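Local coordinates for protein beta-d-glucoside glucohydrolase (Hypocrea jecorina, PDB 3ZZ1) that is a family 3 beta-glucosidase that probably hydrolyses terminal, non-reducing beta-D-glucosyl residues, releasing beta-D-glucose in the breakdown of cellulose, at residues F582-L587 against D703-S708; T618-N623 against S664-F669; Q626-E631 against K656-P661. All coordinates share one frame; numbering follows the deposited sequence.

Contact 1: residues F582-L587 against D703-S708; sequences FNYSRL and DIRLTS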
loop_
_atom_site.group_PDB
_atom_site.type_symbol
_atom_site.label_atom_id
_atom_site.label_comp_id
_atom_site.label_asym_id
_atom_site.label_seq_id
_atom_site.Cartn_x
_atom_site.Cartn_y
_atom_site.Cartn_z
ATOM N N PHE A 582 21.513 4.630 17.291
ATOM C CA PHE A 582 21.283 6.047 17.044
ATOM C C PHE A 582 20.775 6.704 18.321
ATOM O O PHE A 582 19.965 6.115 19.043
ATOM C CB PHE A 582 20.238 6.238 15.937
ATOM C CG PHE A 582 20.587 5.562 14.636
ATOM C CD1 PHE A 582 21.373 6.212 13.684
ATOM C CD2 PHE A 582 20.120 4.277 14.355
ATOM C CE1 PHE A 582 21.691 5.596 12.483
ATOM C CE2 PHE A 582 20.436 3.653 13.147
ATOM C CZ PHE A 582 21.223 4.316 12.212
ATOM N N ASN A 583 21.246 7.910 18.624
ATOM C CA ASN A 583 20.558 8.673 19.666
ATOM C C ASN A 583 19.968 10.015 19.286
ATOM O O ASN A 583 20.488 10.732 18.420
ATOM C CB ASN A 583 21.253 8.695 21.043
ATOM C CG ASN A 583 22.726 8.447 20.977
ATOM O OD1 ASN A 583 23.510 9.372 20.764
ATOM N ND2 ASN A 583 23.127 7.201 21.216
ATOM N N TYR A 584 18.846 10.310 19.932
ATOM C CA TYR A 584 18.026 11.466 19.633
ATOM C C TYR A 584 18.295 12.541 20.673
ATOM O O TYR A 584 18.404 12.248 21.869
ATOM C CB TYR A 584 16.542 11.078 19.682
ATOM C CG TYR A 584 16.073 10.072 18.637
ATOM C CD1 TYR A 584 16.779 8.884 18.389
ATOM C CD2 TYR A 584 14.898 10.294 17.918
ATOM C CE1 TYR A 584 16.335 7.964 17.435
ATOM C CE2 TYR A 584 14.449 9.382 16.971
ATOM C CZ TYR A 584 15.169 8.224 16.734
ATOM O OH TYR A 584 14.711 7.331 15.796
ATOM N N SER A 585 18.393 13.783 20.221
ATOM C CA SER A 585 18.562 14.912 21.130
ATOM C C SER A 585 17.924 16.165 20.559
ATOM O O SER A 585 17.572 16.211 19.374
ATOM C CB SER A 585 20.046 15.165 21.407
ATOM O OG SER A 585 20.734 15.455 20.206
ATOM N N ARG A 586 17.774 17.173 21.415
ATOM C CA ARG A 586 17.417 18.529 20.995
ATOM C C ARG A 586 16.047 18.581 20.316
ATOM O O ARG A 586 15.929 18.986 19.160
ATOM C CB ARG A 586 18.512 19.116 20.082
ATOM C CG ARG A 586 19.945 19.016 20.641
ATOM C CD ARG A 586 20.188 20.042 21.745
ATOM N NE ARG A 586 21.564 20.027 22.239
ATOM C CZ ARG A 586 21.961 19.426 23.358
ATOM N NH1 ARG A 586 21.092 18.769 24.118
ATOM N NH2 ARG A 586 23.234 19.478 23.719
ATOM N N LEU A 587 15.018 18.162 21.044
ATOM C CA LEU A 587 13.652 18.228 20.538
ATOM C C LEU A 587 13.113 19.654 20.630
ATOM O O LEU A 587 13.070 20.238 21.710
ATOM C CB LEU A 587 12.744 17.251 21.292
ATOM C CG LEU A 587 11.242 17.194 20.980
ATOM C CD1 LEU A 587 10.969 17.020 19.499
ATOM C CD2 LEU A 587 10.608 16.055 21.747
ATOM N N ASP A 703 9.374 2.652 21.395
ATOM C CA ASP A 703 10.720 3.151 21.697
ATOM C C ASP A 703 10.780 4.676 21.549
ATOM O O ASP A 703 11.421 5.202 20.634
ATOM C CB ASP A 703 11.747 2.473 20.775
ATOM C CG ASP A 703 13.189 2.617 21.264
ATOM O OD1 ASP A 703 13.444 3.313 22.273
ATOM O OD2 ASP A 703 14.077 2.018 20.617
ATOM N N ILE A 704 10.102 5.373 22.458
ATOM C CA ILE A 704 10.101 6.832 22.470
ATOM C C ILE A 704 11.356 7.340 23.185
ATOM O O ILE A 704 11.625 6.968 24.327
ATOM C CB ILE A 704 8.812 7.412 23.125
ATOM C CG1 ILE A 704 7.548 6.857 22.447
ATOM C CG2 ILE A 704 8.821 8.953 23.095
ATOM C CD1 ILE A 704 7.379 7.218 20.970
ATOM N N ARG A 705 12.117 8.178 22.490
ATOM C CA ARG A 705 13.387 8.694 22.995
ATOM C C ARG A 705 13.222 10.050 23.663
ATOM O O ARG A 705 13.856 10.325 24.682
ATOM C CB ARG A 705 14.412 8.801 21.860
ATOM C CG ARG A 705 14.695 7.491 21.141
ATOM C CD ARG A 705 15.360 6.477 22.063
ATOM N NE ARG A 705 15.481 5.170 21.422
ATOM C CZ ARG A 705 16.473 4.822 20.609
ATOM N NH1 ARG A 705 17.444 5.682 20.333
ATOM N NH2 ARG A 705 16.490 3.612 20.069
ATOM N N LEU A 706 12.376 10.897 23.083
ATOM C CA LEU A 706 12.179 12.256 23.582
ATOM C C LEU A 706 10.712 12.654 23.524
ATOM O O LEU A 706 9.981 12.215 22.635
ATOM C CB LEU A 706 13.004 13.250 22.761
ATOM C CG LEU A 706 14.531 13.155 22.731
ATOM C CD1 LEU A 706 15.042 14.022 21.591
ATOM C CD2 LEU A 706 15.174 13.566 24.059
ATOM N N THR A 707 10.292 13.477 24.480
ATOM C CA THR A 707 8.925 13.992 24.525
ATOM C C THR A 707 8.928 15.497 24.717
ATOM O O THR A 707 9.803 16.050 25.383
ATOM C CB THR A 707 8.075 13.370 25.669
ATOM O OG1 THR A 707 8.659 13.691 26.940
ATOM C CG2 THR A 707 7.960 11.857 25.524
ATOM N N SER A 708 7.931 16.145 24.128
ATOM C CA SER A 708 7.679 17.564 24.324
ATOM C C SER A 708 6.166 17.785 24.293
ATOM O O SER A 708 5.388 16.836 24.441
ATOM C CB SER A 708 8.378 18.386 23.238
ATOM O OG SER A 708 8.414 19.769 23.565
HETATM O O HOH W 1 18.180 8.348 21.822
HETATM O O HOH W 2 10.922 20.389 23.533
#
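Arg705 crosses Tyr584 at about a right angle, laying its CG over one face of the ring, 3.9 Å from the ring centroid, in a CH-pi contact. The chain then bends at chi2 (-65°), and NH1 donates to Phe582 O at 2.9 Å, in the guanidinium plane. The other edge of the guanidinium grips Asp703 side-on: NE meets OD1 and NH2 meets OD2, both from above the carboxylate plane. Arginine suits the place: its methylenes serve the ring, its head a carbonyl and a carboxylate. An alanine here would probably leave the Asp703 carboxylate and Phe582 O without these donors and uncover part of the Tyr584 face.

In the closely packed apolar part Leu706 CD1 lies 3.8 Å from Tyr584 CB, and Leu587 CD2 packs 3.8 Å from Leu706 CB and 3.6 Å from Ser708 CB. Water bridges the looser parts: one molecule accepts from Tyr584 N and Arg705 NH1, another links Leu587 O to Ser708 OG.

The strands, nearly parallel (7°), close one side of the fibronectin type III-like sandwich as edges of different sheets: 582-587 pairs with 613-623, 703-708 with 691-698, where Arg705 and Leu706 face Val697 in a classic beta bulge.

Contact 2: residues T618-N623 against S664-F669; sequences TVDIAN and SGTATF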
loop_
_atom_site.group_PDB
_atom_site.type_symbol
_atom_site.label_atom_id
_atom_site.label_comp_id
_atom_site.label_asym_id
_atom_site.label_seq_id
_atom_site.Cartn_x
_atom_site.Cartn_y
_atom_site.Cartn_z
ATOM N N THR A 618 11.342 19.175 15.278
ATOM C CA THR A 618 12.716 18.863 14.888
ATOM C C THR A 618 13.454 18.086 15.987
ATOM O O THR A 618 13.295 18.376 17.176
ATOM C CB THR A 618 13.495 20.165 14.568
ATOM O OG1 THR A 618 12.869 20.845 13.471
ATOM C CG2 THR A 618 14.928 19.872 14.217
ATOM N N VAL A 619 14.235 17.090 15.574
ATOM C CA VAL A 619 15.152 16.362 16.460
ATOM C C VAL A 619 16.478 16.134 15.745
ATOM O O VAL A 619 16.525 16.105 14.514
ATOM C CB VAL A 619 14.612 14.966 16.911
ATOM C CG1 VAL A 619 13.571 15.103 17.995
ATOM C CG2 VAL A 619 14.082 14.152 15.720
ATOM N N ASP A 620 17.544 15.973 16.524
ATOM C CA ASP A 620 18.844 15.592 15.989
ATOM C C ASP A 620 19.030 14.094 16.148
ATOM O O ASP A 620 18.625 13.516 17.158
ATOM C CB ASP A 620 19.972 16.329 16.711
ATOM C CG ASP A 620 19.999 17.805 16.393
ATOM O OD1 ASP A 620 19.296 18.225 15.447
ATOM O OD2 ASP A 620 20.728 18.547 17.084
ATOM N N ILE A 621 19.622 13.468 15.139
ATOM C CA ILE A 621 19.931 12.047 15.203
ATOM C C ILE A 621 21.404 11.839 14.875
ATOM O O ILE A 621 21.878 12.275 13.821
ATOM C CB ILE A 621 19.051 11.218 14.244
ATOM C CG1 ILE A 621 17.568 11.499 14.504
ATOM C CG2 ILE A 621 19.338 9.728 14.399
ATOM C CD1 ILE A 621 16.704 11.272 13.306
ATOM N N ALA A 622 22.112 11.177 15.787
ATOM C CA ALA A 622 23.515 10.837 15.598
ATOM C C ALA A 622 23.706 9.328 15.596
ATOM O O ALA A 622 23.066 8.611 16.372
ATOM C CB ALA A 622 24.381 11.486 16.683
ATOM N N ASN A 623 24.574 8.854 14.706
ATOM C CA ASN A 623 24.986 7.455 14.691
ATOM C C ASN A 623 26.084 7.275 15.733
ATOM O O ASN A 623 27.225 7.696 15.526
ATOM C CB ASN A 623 25.459 7.051 13.287
ATOM C CG ASN A 623 25.991 5.616 13.211
ATOM O OD1 ASN A 623 26.242 4.956 14.228
ATOM N ND2 ASN A 623 26.172 5.131 11.986
ATOM N N SER A 664 25.924 13.393 12.487
ATOM C CA SER A 664 24.679 13.901 13.042
ATOM C C SER A 664 23.822 14.492 11.921
ATOM O O SER A 664 24.348 15.026 10.942
ATOM C CB SER A 664 24.974 14.958 14.109
ATOM O OG SER A 664 23.793 15.327 14.797
ATOM N N GLY A 665 22.504 14.378 12.059
ATOM C CA GLY A 665 21.578 14.904 11.062
ATOM C C GLY A 665 20.267 15.401 11.649
ATOM O O GLY A 665 19.872 15.004 12.751
ATOM N N THR A 666 19.588 16.259 10.893
ATOM C CA THR A 666 18.331 16.849 11.325
ATOM C C THR A 666 17.138 16.082 10.767
ATOM O O THR A 666 17.031 15.884 9.560
ATOM C CB THR A 666 18.217 18.319 10.864
ATOM O OG1 THR A 666 19.326 19.074 11.365
ATOM C CG2 THR A 666 16.906 18.940 11.355
ATOM N N ALA A 667 16.241 15.666 11.656
ATOM C CA ALA A 667 14.954 15.119 11.252
ATOM C C ALA A 667 13.877 16.179 11.467
ATOM O O ALA A 667 13.671 16.651 12.584
ATOM C CB ALA A 667 14.633 13.863 12.034
ATOM N N THR A 668 13.208 16.553 10.380
ATOM C CA THR A 668 12.193 17.599 10.403
ATOM C C THR A 668 10.814 17.010 10.119
ATOM O O THR A 668 10.594 16.409 9.067
ATOM C CB THR A 668 12.517 18.694 9.363
ATOM O OG1 THR A 668 13.766 19.310 9.694
ATOM C CG2 THR A 668 11.417 19.765 9.312
ATOM N N PHE A 669 9.892 17.182 11.060
ATOM C CA PHE A 669 8.515 16.754 10.866
ATOM C C PHE A 669 7.613 17.967 10.695
ATOM O O PHE A 669 7.396 18.729 11.636
ATOM C CB PHE A 669 8.028 15.891 12.037
ATOM C CG PHE A 669 9.007 14.828 12.462
ATOM C CD1 PHE A 669 9.179 13.673 11.703
ATOM C CD2 PHE A 669 9.761 14.987 13.621
ATOM C CE1 PHE A 669 10.087 12.690 12.100
ATOM C CE2 PHE A 669 10.675 14.015 14.022
ATOM C CZ PHE A 669 10.836 12.863 13.261
HETATM O O HOH W 3 13.681 21.716 10.764
#
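Val619 and Ile621 both lean on the methyl of Ala667, and this trio sets the buried side of the strand pair. Val619 CG2, which lies between its own backbone N and carbonyl carbon, reaches Ala667 CB at 3.7 Å; Ile621 CD1 comes in diagonally from two residues further on and meets the same carbon at 3.6 Å. The small alanine leaves room for both branched side chains. Val619 CG2 also touches the Phe669 ring at CE2 (3.8 Å), the two side chains slanting across each other. Opposite Ile621 stands Gly665, which adds no side chain to this face.

The other face is largely polar. Thr618 and Thr668 lie side by side, their hydroxyls too far apart to bond directly but both bonded to one water, 3.0 Å from Thr618 OG1 and 2.6 Å from Thr668 OG1. With CG2 anti to the backbone N, Thr618 instead offers that methyl to Thr666 CG2, 3.6 Å away. Threonine suits such a strand: beta-branched, with one arm for water and one for packing.

Val619 pairs reciprocally with Ala667 and Ile621 with Gly665 through four backbone hydrogen bonds. Strand 613-623 is the middle of a three-stranded sheet, with 582-591 as its other neighbour; the Val619, Ile621 and Phe669 face packs on strands 629-638, 650-659 and 691-698 of the second sheet, forming the beta sandwich of the fibronectin type III-like domain.

Contact 3: residues Q626-E631 against K656-P661; sequences QVTGAE and KLNLTP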
loop_
_atom_site.group_PDB
_atom_site.type_symbol
_atom_site.label_atom_id
_atom_site.label_comp_id
_atom_site.label_asym_id
_atom_site.label_seq_id
_atom_site.Cartn_x
_atom_site.Cartn_y
_atom_site.Cartn_z
ATOM N N GLN A 626 29.044 1.597 15.528
ATOM C CA GLN A 626 30.303 1.262 14.864
ATOM C C GLN A 626 30.278 1.355 13.344
ATOM O O GLN A 626 31.323 1.543 12.728
ATOM C CB GLN A 626 30.752 -0.150 15.247
ATOM C CG GLN A 626 30.706 -0.460 16.724
ATOM C CD GLN A 626 30.839 -1.941 16.988
ATOM O OE1 GLN A 626 29.850 -2.619 17.267
ATOM N NE2 GLN A 626 32.060 -2.459 16.879
ATOM N N VAL A 627 29.101 1.190 12.741
ATOM C CA VAL A 627 28.997 1.141 11.279
ATOM C C VAL A 627 27.965 2.128 10.732
ATOM O O VAL A 627 27.157 2.676 11.480
ATOM C CB VAL A 627 28.672 -0.297 10.754
ATOM C CG1 VAL A 627 29.786 -1.282 11.102
ATOM C CG2 VAL A 627 27.318 -0.784 11.278
ATOM N N THR A 628 28.001 2.335 9.419
ATOM C CA THR A 628 27.056 3.204 8.725
ATOM C C THR A 628 25.664 2.574 8.749
ATOM O O THR A 628 25.518 1.354 8.613
ATOM C CB THR A 628 27.538 3.473 7.273
ATOM O OG1 THR A 628 28.795 4.155 7.320
ATOM C CG2 THR A 628 26.541 4.328 6.485
ATOM N N GLY A 629 24.647 3.406 8.950
ATOM C CA GLY A 629 23.268 2.931 8.956
ATOM C C GLY A 629 22.269 4.056 8.806
ATOM O O GLY A 629 22.559 5.207 9.149
ATOM N N ALA A 630 21.092 3.721 8.283
ATOM C CA ALA A 630 20.007 4.683 8.154
ATOM C C ALA A 630 18.997 4.476 9.274
ATOM O O ALA A 630 18.641 3.339 9.600
ATOM C CB ALA A 630 19.338 4.563 6.781
ATOM N N GLU A 631 18.546 5.577 9.868
ATOM C CA GLU A 631 17.552 5.526 10.937
ATOM C C GLU A 631 16.224 6.147 10.517
ATOM O O GLU A 631 16.192 7.204 9.886
ATOM C CB GLU A 631 18.076 6.221 12.199
ATOM C CG GLU A 631 17.039 6.456 13.309
ATOM C CD GLU A 631 16.560 5.173 13.998
ATOM O OE1 GLU A 631 16.677 4.074 13.420
ATOM O OE2 GLU A 631 16.057 5.266 15.135
ATOM N N LYS A 656 13.839 9.736 7.371
ATOM C CA LYS A 656 14.894 8.735 7.251
ATOM C C LYS A 656 16.241 9.405 6.985
ATOM O O LYS A 656 16.381 10.165 6.023
ATOM C CB LYS A 656 14.566 7.706 6.167
ATOM C CG LYS A 656 15.414 6.441 6.255
ATOM C CD LYS A 656 14.884 5.328 5.364
ATOM C CE LYS A 656 15.567 4.009 5.708
ATOM N NZ LYS A 656 15.112 2.864 4.866
ATOM N N LEU A 657 17.215 9.127 7.852
ATOM C CA LEU A 657 18.557 9.703 7.750
ATOM C C LEU A 657 19.629 8.617 7.683
ATOM O O LEU A 657 19.739 7.789 8.592
ATOM C CB LEU A 657 18.848 10.623 8.950
ATOM C CG LEU A 657 18.337 12.066 9.012
ATOM C CD1 LEU A 657 16.819 12.168 9.003
ATOM C CD2 LEU A 657 18.879 12.704 10.265
ATOM N N ASN A 658 20.410 8.617 6.608
ATOM C CA ASN A 658 21.603 7.782 6.538
ATOM C C ASN A 658 22.735 8.487 7.272
ATOM O O ASN A 658 23.010 9.667 7.026
ATOM C CB ASN A 658 21.996 7.484 5.088
ATOM C CG ASN A 658 23.131 6.477 4.984
ATOM O OD1 ASN A 658 24.314 6.832 5.039
ATOM N ND2 ASN A 658 22.775 5.214 4.811
ATOM N N LEU A 659 23.363 7.774 8.198
ATOM C CA LEU A 659 24.428 8.349 8.997
ATOM C C LEU A 659 25.610 7.387 9.099
ATOM O O LEU A 659 25.444 6.227 9.466
ATOM C CB LEU A 659 23.918 8.715 10.399
ATOM C CG LEU A 659 22.727 9.672 10.565
ATOM C CD1 LEU A 659 22.051 9.411 11.898
ATOM C CD2 LEU A 659 23.131 11.140 10.447
ATOM N N THR A 660 26.797 7.876 8.753
ATOM C CA THR A 660 28.042 7.169 9.046
ATOM C C THR A 660 28.351 7.320 10.548
ATOM O O THR A 660 27.736 8.159 11.219
ATOM C CB THR A 660 29.206 7.703 8.178
ATOM O OG1 THR A 660 29.367 9.115 8.385
ATOM C CG2 THR A 660 28.935 7.429 6.695
ATOM N N PRO A 661 29.278 6.505 11.095
ATOM C CA PRO A 661 29.616 6.686 12.514
ATOM C C PRO A 661 30.036 8.124 12.874
ATOM O O PRO A 661 30.863 8.723 12.193
ATOM C CB PRO A 661 30.776 5.707 12.716
ATOM C CG PRO A 661 30.479 4.611 11.743
ATOM C CD PRO A 661 29.936 5.311 10.528
#
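Asn658 sets its flat carboxamide between two methyl groups: Thr628 CG2 stands 3.6 Å from OD1 and Ala630 CB 4.0 Å from ND2. Both methyls are displaced to the same side of the amide plane and lie beyond its rim, not over its centre. CG lies anti to the backbone N (chi1 -173°), and chi2 of -86° turns the amide so that OD1 and ND2 meet the two methyls, on the exposed face where a polar group is at home. The other flat group, the Glu631 carboxylate, turns away from strand 656-659 and is held by Tyr584 OH and a salt bridge to Lys527, a pairing that suits a buried acid.

The small Ala630 is consistent with the close approach here, 3.8 Å between its CA and that of Asn658. Its CB also receives Lys656 CE, whose extended chain passes by on the way to Ser525 OG and Thr84 O, partners of NZ. At the loop end Thr628 and Thr660 lie side by side, with Thr628 OG1 3.3 Å from Thr660 CG2, and the Pro661 ring brings CG to 3.3 Å from Gln626 O.

Gly629 exchanges two backbone hydrogen bonds with Leu659, and Glu631 two with Leu657. Alternation of this kind marks an antiparallel ladder; strands 629-638 and 650-659, consecutive in the chain, make it a beta hairpin of the fibronectin type III-like domain.

In the fold
All three contacts belong to one two-sheet beta assembly. Contact 2 lies within the three-stranded sheet and contact 3 within the four-stranded one, so both rest on ladders of backbone hydrogen bonds; contact 1 joins an edge strand of each sheet and depends on side chains, one arginine bond and waters. It is the surface contact; the others are partly buried. Contacts 1 and 2 share a sheet through Ser585 O and Asp620 N, 2.9 Å apart. Contacts 2 and 3 meet face to face: Leu657 and Leu659 pack on Ile621, and Asn623 ND2 reaches Leu659 O at 2.8 Å. Along the chain, contact 3 falls within the loop that contact 2 closes, and contact 2 within that of contact 1.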